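Local atomic coordinates of coat protein (Turnip yellow mosaic virus, PDB entry 2FZ2), a protein that self-assembles, 180 copies at a time, into the T=3 icosahedral capsid that encloses the single-stranded RNA genome of the virus. Residues D[91-96]-D[151-156]; D[46-51]-D[103-108]. All coordinates share one frame; numbering follows the deposited sequence.

Contact 1 (D[91-96]-D[151-156]); sequences VGVCWV and PKLLIS
Leu153 lays its CD1 methyl over one face of the Trp95 indole, 3.5 Å from the centroid of the six-membered ring and only 4° off the ring normal, a CH-pi contact. Trp95 has CG anti to the carbonyl carbon (chi1 -78°), and its six-membered ring comes over Leu153 of strand 151-158, CZ3 also meeting Leu153 CB at 3.5 Å. On the same face of the sheet Val93 and Ile155 lie side by side, Val93 CG2 touching Ile155 CD1 at 3.7 Å; such beta-branched residues suit an extended strand in a buried layer. The other face carries Cys94 beside Leu154, and Val96, whose CG1 packs on the aliphatic Lys152 CD at 3.7 Å while the ammonium runs on to the backbone oxygen of Ser100. Gly92, Cys94 and Val96 form hydrogen-bonded antiparallel pairs with Ser156, Leu154 and Lys152, the bond from Lys152 N to Val96 O being weak; Ser156 OG lies 3.7 Å from Gly92 CA. The pair forms the middle of a four-strand sheet, between strands 47-52 and 114-118. Trp95 reaches across to strand 66-80 of the other sheet, touching Leu74 and Val76, and its NE1 is hydrogen-bonded to Val130 O.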
ATOM      1  N   VAL D  91      35.168  83.007-100.207  1.00 12.79           N
ATOM      2  CA  VAL D  91      34.174  83.523 -99.294  1.00 14.19           C
ATOM      3  C   VAL D  91      34.625  83.384 -97.861  1.00 19.81           C
ATOM      4  O   VAL D  91      35.104  82.319 -97.439  1.00 20.85           O
ATOM      5  CB  VAL D  91      32.876  82.783 -99.446  1.00  5.20           C
ATOM      6  CG1 VAL D  91      31.778  83.524 -98.739  1.00 10.05           C
ATOM      7  CG2 VAL D  91      32.570  82.616-100.904  1.00 15.58           C
ATOM      8  N   GLY D  92      34.461  84.472 -97.117  1.00 21.58           N
ATOM      9  CA  GLY D  92      34.854  84.489 -95.726  1.00 18.36           C
ATOM     10  C   GLY D  92      33.627  84.612 -94.871  1.00 15.55           C
ATOM     11  O   GLY D  92      32.678  85.315 -95.235  1.00 16.60           O
ATOM     12  N   VAL D  93      33.656  83.945 -93.724  1.00 13.29           N
ATOM     13  CA  VAL D  93      32.515  83.959 -92.837  1.00 17.13           C
ATOM     14  C   VAL D  93      32.853  83.956 -91.372  1.00 17.60           C
ATOM     15  O   VAL D  93      33.751  83.241 -90.922  1.00 23.43           O
ATOM     16  CB  VAL D  93      31.632  82.744 -93.083  1.00 13.53           C
ATOM     17  CG1 VAL D  93      30.491  82.706 -92.089  1.00 18.76           C
ATOM     18  CG2 VAL D  93      31.126  82.773 -94.479  1.00  7.83           C
ATOM     19  N   CYS D  94      32.097  84.743 -90.622  1.00 19.58           N
ATOM     20  CA  CYS D  94      32.309  84.797 -89.204  1.00 18.21           C
ATOM     21  C   CYS D  94      31.147  85.320 -88.392  1.00 16.88           C
ATOM     22  O   CYS D  94      30.584  86.382 -88.671  1.00 19.56           O
ATOM     23  CB  CYS D  94      33.545  85.613 -88.891  1.00 16.61           C
ATOM     24  SG  CYS D  94      34.209  85.126 -87.307  1.00 23.66           S
ATOM     25  N   TRP D  95      30.789  84.542 -87.382  1.00 13.41           N
ATOM     26  CA  TRP D  95      29.710  84.906 -86.493  1.00 15.20           C
ATOM     27  C   TRP D  95      30.383  85.666 -85.365  1.00 18.03           C
ATOM     28  O   TRP D  95      31.410  85.239 -84.842  1.00 18.07           O
ATOM     29  CB  TRP D  95      29.018  83.654 -85.960  1.00 20.12           C
ATOM     30  CG  TRP D  95      28.079  83.006 -86.932  1.00 13.56           C
ATOM     31  CD1 TRP D  95      28.179  81.752 -87.459  1.00 19.95           C
ATOM     32  CD2 TRP D  95      26.884  83.568 -87.464  1.00 14.38           C
ATOM     33  NE1 TRP D  95      27.114  81.497 -88.289  1.00 16.61           N
ATOM     34  CE2 TRP D  95      26.303  82.597 -88.309  1.00 14.25           C
ATOM     35  CE3 TRP D  95      26.245  84.799 -87.308  1.00 16.71           C
ATOM     36  CZ2 TRP D  95      25.117  82.820 -88.994  1.00 15.71           C
ATOM     37  CZ3 TRP D  95      25.067  85.021 -87.986  1.00 15.20           C
ATOM     38  CH2 TRP D  95      24.512  84.036 -88.822  1.00 18.46           C
ATOM     39  N   VAL D  96      29.792  86.783 -84.977  1.00 17.16           N
ATOM     40  CA  VAL D  96      30.383  87.605 -83.943  1.00 12.99           C
ATOM     41  C   VAL D  96      29.322  88.472 -83.243  1.00 10.77           C
ATOM     42  O   VAL D  96      28.327  88.862 -83.850  1.00 16.23           O
ATOM     43  CB  VAL D  96      31.479  88.473 -84.600  1.00 10.10           C
ATOM     44  CG1 VAL D  96      30.948  89.842 -84.919  1.00 15.93           C
ATOM     45  CG2 VAL D  96      32.672  88.554 -83.715  1.00 14.27           C
ATOM     46  N   PRO D 151      23.571  88.425 -82.394  1.00  9.60           N
ATOM     47  CA  PRO D 151      24.383  87.941 -83.510  1.00  9.05           C
ATOM     48  C   PRO D 151      24.553  88.938 -84.632  1.00 12.56           C
ATOM     49  O   PRO D 151      23.604  89.652 -85.003  1.00 14.73           O
ATOM     50  CB  PRO D 151      23.654  86.691 -83.964  1.00 13.01           C
ATOM     51  CG  PRO D 151      22.791  86.319 -82.787  1.00 13.20           C
ATOM     52  CD  PRO D 151      22.371  87.611 -82.199  1.00 11.04           C
ATOM     53  N   LYS D 152      25.777  88.965 -85.153  1.00  8.87           N
ATOM     54  CA  LYS D 152      26.204  89.836 -86.248  1.00 10.40           C
ATOM     55  C   LYS D 152      26.925  88.911 -87.218  1.00  9.21           C
ATOM     56  O   LYS D 152      27.732  88.084 -86.807  1.00 13.00           O
ATOM     57  CB  LYS D 152      27.184  90.897 -85.724  1.00 15.19           C
ATOM     58  CG  LYS D 152      27.669  91.964 -86.720  1.00 17.20           C
ATOM     59  CD  LYS D 152      28.905  92.705 -86.152  1.00 26.82           C
ATOM     60  CE  LYS D 152      28.895  94.219 -86.425  1.00 38.85           C
ATOM     61  NZ  LYS D 152      30.279  94.834 -86.452  1.00 45.16           N
ATOM     62  N   LEU D 153      26.647  89.033 -88.506  1.00 13.25           N
ATOM     63  CA  LEU D 153      27.317  88.155 -89.446  1.00  8.67           C
ATOM     64  C   LEU D 153      28.271  88.901 -90.353  1.00 12.45           C
ATOM     65  O   LEU D 153      27.922  89.932 -90.937  1.00 19.70           O
ATOM     66  CB  LEU D 153      26.299  87.399 -90.286  1.00  5.92           C
ATOM     67  CG  LEU D 153      26.916  86.572 -91.405  1.00 10.10           C
ATOM     68  CD1 LEU D 153      27.250  85.188 -90.893  1.00 15.52           C
ATOM     69  CD2 LEU D 153      25.951  86.491 -92.549  1.00 10.75           C
ATOM     70  N   LEU D 154      29.479  88.366 -90.475  1.00 13.23           N
ATOM     71  CA  LEU D 154      30.498  88.979 -91.301  1.00 12.91           C
ATOM     72  C   LEU D 154      30.762  88.149 -92.526  1.00 13.45           C
ATOM     73  O   LEU D 154      31.038  86.956 -92.409  1.00 19.28           O
ATOM     74  CB  LEU D 154      31.785  89.115 -90.504  1.00 12.99           C
ATOM     75  CG  LEU D 154      31.661  90.087 -89.336  1.00 11.67           C
ATOM     76  CD1 LEU D 154      32.972  90.202 -88.590  1.00 15.13           C
ATOM     77  CD2 LEU D 154      31.249  91.438 -89.877  1.00 19.45           C
ATOM     78  N   ILE D 155      30.690  88.775 -93.696  1.00  9.18           N
ATOM     79  CA  ILE D 155      30.955  88.060 -94.948  1.00 12.31           C
ATOM     80  C   ILE D 155      31.956  88.792 -95.825  1.00 15.47           C
ATOM     81  O   ILE D 155      31.853  90.008 -96.022  1.00 17.50           O
ATOM     82  CB  ILE D 155      29.700  87.883 -95.808  1.00 11.86           C
ATOM     83  CG1 ILE D 155      28.610  87.151 -95.034  1.00  8.41           C
ATOM     84  CG2 ILE D 155      30.062  87.126 -97.056  1.00 11.70           C
ATOM     85  CD1 ILE D 155      29.005  85.792 -94.614  1.00  8.41           C
ATOM     86  N   SER D 156      32.901  88.049 -96.387  1.00 12.25           N
ATOM     87  CA  SER D 156      33.902  88.658 -97.244  1.00 18.11           C
ATOM     88  C   SER D 156      33.949  87.928 -98.576  1.00 18.61           C
ATOM     89  O   SER D 156      34.022  86.698 -98.617  1.00 23.48           O
ATOM     90  CB  SER D 156      35.275  88.614 -96.552  1.00 24.55           C
ATOM     91  OG  SER D 156      36.156  87.668 -97.152  1.00 34.64           O
TER

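Contact 2 (D[46-51]-D[103-108]); sequences DAEASL and TPTQIT
Pro104 presents its ring to strand 47-51, where Glu48 and Ser50 meet it with side chains that leave the same face of the strand. Glu48 CB packs on Pro104 CB at 3.9 Å, and the two side chains cross at about a right angle. The glutamate chain bends at chi2 (143°), which sets CD near the ring, and OE2 lies 3.8 Å from Pro104 CG. Ser50 OG comes to 3.7 Å from Pro104 CD. No hydrogen bond spans the segments: the compact proline offers carbon to a strand face that is largely polar and exposed. The loop belongs to the connection between strands 89-97 and 114-118 of the jelly-roll beta-sandwich of the coat protein, and it turns here into a short 3-10 segment, for which proline's fixed phi is well suited. Two backbone hydrogen bonds shape the turn, Gln106 N to Thr103 O at 2.8 Å and Ile107 N to Pro104 O. The hydroxyls of Thr103 and Thr105 bridge the proline, OG1 to OG1 at 2.8 Å, and Thr105 OG1 lies 3.6 Å from Glu48 OE1. Farther out, Leu154 of strand 151-158 touches both Ser50 and Pro104, while Thr108 OG1 is hydrogen-bonded to Glu38 OE2 of a neighbouring subunit.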
ATOM      1  N   ASP D  46      34.566  91.919-105.700  1.00 15.37           N
ATOM      2  CA  ASP D  46      34.892  91.711-104.299  1.00 20.65           C
ATOM      3  C   ASP D  46      33.891  92.609-103.605  1.00 23.63           C
ATOM      4  O   ASP D  46      33.567  93.702-104.094  1.00 27.91           O
ATOM      5  CB  ASP D  46      36.305  92.182-103.934  1.00 19.14           C
ATOM      6  CG  ASP D  46      37.357  91.700-104.899  1.00 28.43           C
ATOM      7  OD1 ASP D  46      37.156  91.862-106.124  1.00 43.67           O
ATOM      8  OD2 ASP D  46      38.390  91.173-104.429  1.00 29.30           O
ATOM      9  N   ALA D  47      33.379  92.146-102.482  1.00 23.18           N
ATOM     10  CA  ALA D  47      32.434  92.933-101.731  1.00 26.99           C
ATOM     11  C   ALA D  47      32.409  92.310-100.373  1.00 30.20           C
ATOM     12  O   ALA D  47      32.951  91.223-100.175  1.00 29.20           O
ATOM     13  CB  ALA D  47      31.076  92.869-102.364  1.00 29.98           C
ATOM     14  N   GLU D  48      31.801  93.002 -99.425  1.00 33.49           N
ATOM     15  CA  GLU D  48      31.725  92.467 -98.086  1.00 34.40           C
ATOM     16  C   GLU D  48      30.425  92.910 -97.466  1.00 31.29           C
ATOM     17  O   GLU D  48      29.749  93.800 -97.992  1.00 39.06           O
ATOM     18  CB  GLU D  48      32.912  92.948 -97.249  1.00 41.66           C
ATOM     19  CG  GLU D  48      33.311  94.396 -97.477  1.00 53.67           C
ATOM     20  CD  GLU D  48      33.745  95.079 -96.187  1.00 62.55           C
ATOM     21  OE1 GLU D  48      34.974  95.160 -95.937  1.00 62.19           O
ATOM     22  OE2 GLU D  48      32.853  95.531 -95.424  1.00 69.50           O
ATOM     23  N   ALA D  49      30.067  92.278 -96.358  1.00 23.43           N
ATOM     24  CA  ALA D  49      28.839  92.623 -95.677  1.00 23.34           C
ATOM     25  C   ALA D  49      28.872  92.216 -94.224  1.00 24.99           C
ATOM     26  O   ALA D  49      29.343  91.133 -93.872  1.00 21.17           O
ATOM     27  CB  ALA D  49      27.678  91.967 -96.362  1.00 19.80           C
ATOM     28  N   SER D  50      28.379  93.107 -93.378  1.00 29.62           N
ATOM     29  CA  SER D  50      28.323  92.848 -91.950  1.00 31.72           C
ATOM     30  C   SER D  50      26.929  93.223 -91.562  1.00 30.00           C
ATOM     31  O   SER D  50      26.415  94.267 -91.981  1.00 35.97           O
ATOM     32  CB  SER D  50      29.308  93.730 -91.170  1.00 33.12           C
ATOM     33  OG  SER D  50      30.060  94.573 -92.032  1.00 47.68           O
ATOM     34  N   LEU D  51      26.290  92.377 -90.779  1.00 29.76           N
ATOM     35  CA  LEU D  51      24.954  92.734 -90.370  1.00 33.65           C
ATOM     36  C   LEU D  51      24.424  92.082 -89.109  1.00 32.86           C
ATOM     37  O   LEU D  51      24.531  90.873 -88.891  1.00 18.82           O
ATOM     38  CB  LEU D  51      23.979  92.523 -91.523  1.00 29.63           C
ATOM     39  CG  LEU D  51      23.486  91.100 -91.660  1.00 21.00           C
ATOM     40  CD1 LEU D  51      22.683  90.959 -92.918  1.00  5.20           C
ATOM     41  CD2 LEU D  51      24.680  90.185 -91.659  1.00 23.72           C
ATOM     42  N   THR D 103      35.751  93.920 -88.656  1.00 13.70           N
ATOM     43  CA  THR D 103      35.230  94.155 -89.973  1.00 15.55           C
ATOM     44  C   THR D 103      35.579  92.920 -90.793  1.00 14.26           C
ATOM     45  O   THR D 103      36.546  92.221 -90.496  1.00 18.63           O
ATOM     46  CB  THR D 103      35.858  95.444 -90.561  1.00 18.51           C
ATOM     47  OG1 THR D 103      36.063  95.304 -91.973  1.00 35.02           O
ATOM     48  CG2 THR D 103      37.185  95.728 -89.896  1.00 20.42           C
ATOM     49  N   PRO D 104      34.771  92.609 -91.811  1.00 12.36           N
ATOM     50  CA  PRO D 104      35.020  91.443 -92.662  1.00 12.26           C
ATOM     51  C   PRO D 104      36.466  91.327 -93.162  1.00 17.40           C
ATOM     52  O   PRO D 104      36.973  90.225 -93.377  1.00 24.21           O
ATOM     53  CB  PRO D 104      34.033  91.630 -93.808  1.00 14.12           C
ATOM     54  CG  PRO D 104      32.912  92.409 -93.199  1.00  7.38           C
ATOM     55  CD  PRO D 104      33.552  93.336 -92.214  1.00 12.14           C
ATOM     56  N   THR D 105      37.119  92.467 -93.356  1.00 18.89           N
ATOM     57  CA  THR D 105      38.503  92.494 -93.820  1.00 23.86           C
ATOM     58  C   THR D 105      39.402  91.656 -92.916  1.00 23.75           C
ATOM     59  O   THR D 105      40.341  90.992 -93.366  1.00 26.78           O
ATOM     60  CB  THR D 105      39.053  93.932 -93.819  1.00 29.43           C
ATOM     61  OG1 THR D 105      37.981  94.865 -94.026  1.00 36.51           O
ATOM     62  CG2 THR D 105      40.091  94.095 -94.915  1.00 35.81           C
ATOM     63  N   GLN D 106      39.096  91.688 -91.629  1.00 21.41           N
ATOM     64  CA  GLN D 106      39.884  90.967 -90.654  1.00 24.02           C
ATOM     65  C   GLN D 106      39.250  89.681 -90.143  1.00 17.03           C
ATOM     66  O   GLN D 106      39.395  89.343 -88.973  1.00 13.51           O
ATOM     67  CB  GLN D 106      40.185  91.889 -89.473  1.00 34.24           C
ATOM     68  CG  GLN D 106      39.026  92.783 -89.063  1.00 41.21           C
ATOM     69  CD  GLN D 106      39.481  94.170 -88.672  1.00 48.41           C
ATOM     70  OE1 GLN D 106      39.314  94.594 -87.523  1.00 51.32           O
ATOM     71  NE2 GLN D 106      40.060  94.893 -89.630  1.00 53.90           N
ATOM     72  N   ILE D 107      38.565  88.950 -91.008  1.00 14.33           N
ATOM     73  CA  ILE D 107      37.938  87.710 -90.567  1.00 10.88           C
ATOM     74  C   ILE D 107      39.014  86.717 -90.152  1.00 10.09           C
ATOM     75  O   ILE D 107      38.906  85.989 -89.159  1.00  9.76           O
ATOM     76  CB  ILE D 107      37.107  87.072 -91.687  1.00  9.79           C
ATOM     77  CG1 ILE D 107      35.847  87.907 -91.935  1.00 13.71           C
ATOM     78  CG2 ILE D 107      36.744  85.641 -91.302  1.00  5.20           C
ATOM     79  CD1 ILE D 107      34.883  87.312 -92.936  1.00 17.61           C
ATOM     80  N   THR D 108      40.071  86.709 -90.934  1.00 12.70           N
ATOM     81  CA  THR D 108      41.172  85.819 -90.697  1.00 16.24           C
ATOM     82  C   THR D 108      42.004  86.141 -89.458  1.00 17.28           C
ATOM     83  O   THR D 108      42.783  85.304 -89.022  1.00 24.46           O
ATOM     84  CB  THR D 108      42.044  85.807 -91.919  1.00 17.17           C
ATOM     85  OG1 THR D 108      41.921  87.068 -92.599  1.00 27.95           O
ATOM     86  CG2 THR D 108      41.569  84.734 -92.844  1.00 16.43           C
TER

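How the contacts relate
Contact 1 is buried, its centre about 8 Å from the centre of the chain, whereas contact 2 lies at the surface, its centre about 13 Å from that point. They share one sheet: strand 151-158 of contact 1 pairs with strand 47-52 of contact 2, through probable hydrogen bonds from Ile155 N to Ala49 O at 2.7 Å and from Leu153 N to Leu51 O. Contact 1 is thus strand against strand, combining a backbone ladder with apolar packing, while contact 2 sets a loop against a strand mainly by packing round one proline ring, with no hydrogen bond across it. Ile155 O also packs on Glu48 CB. The four segments alternate along the chain.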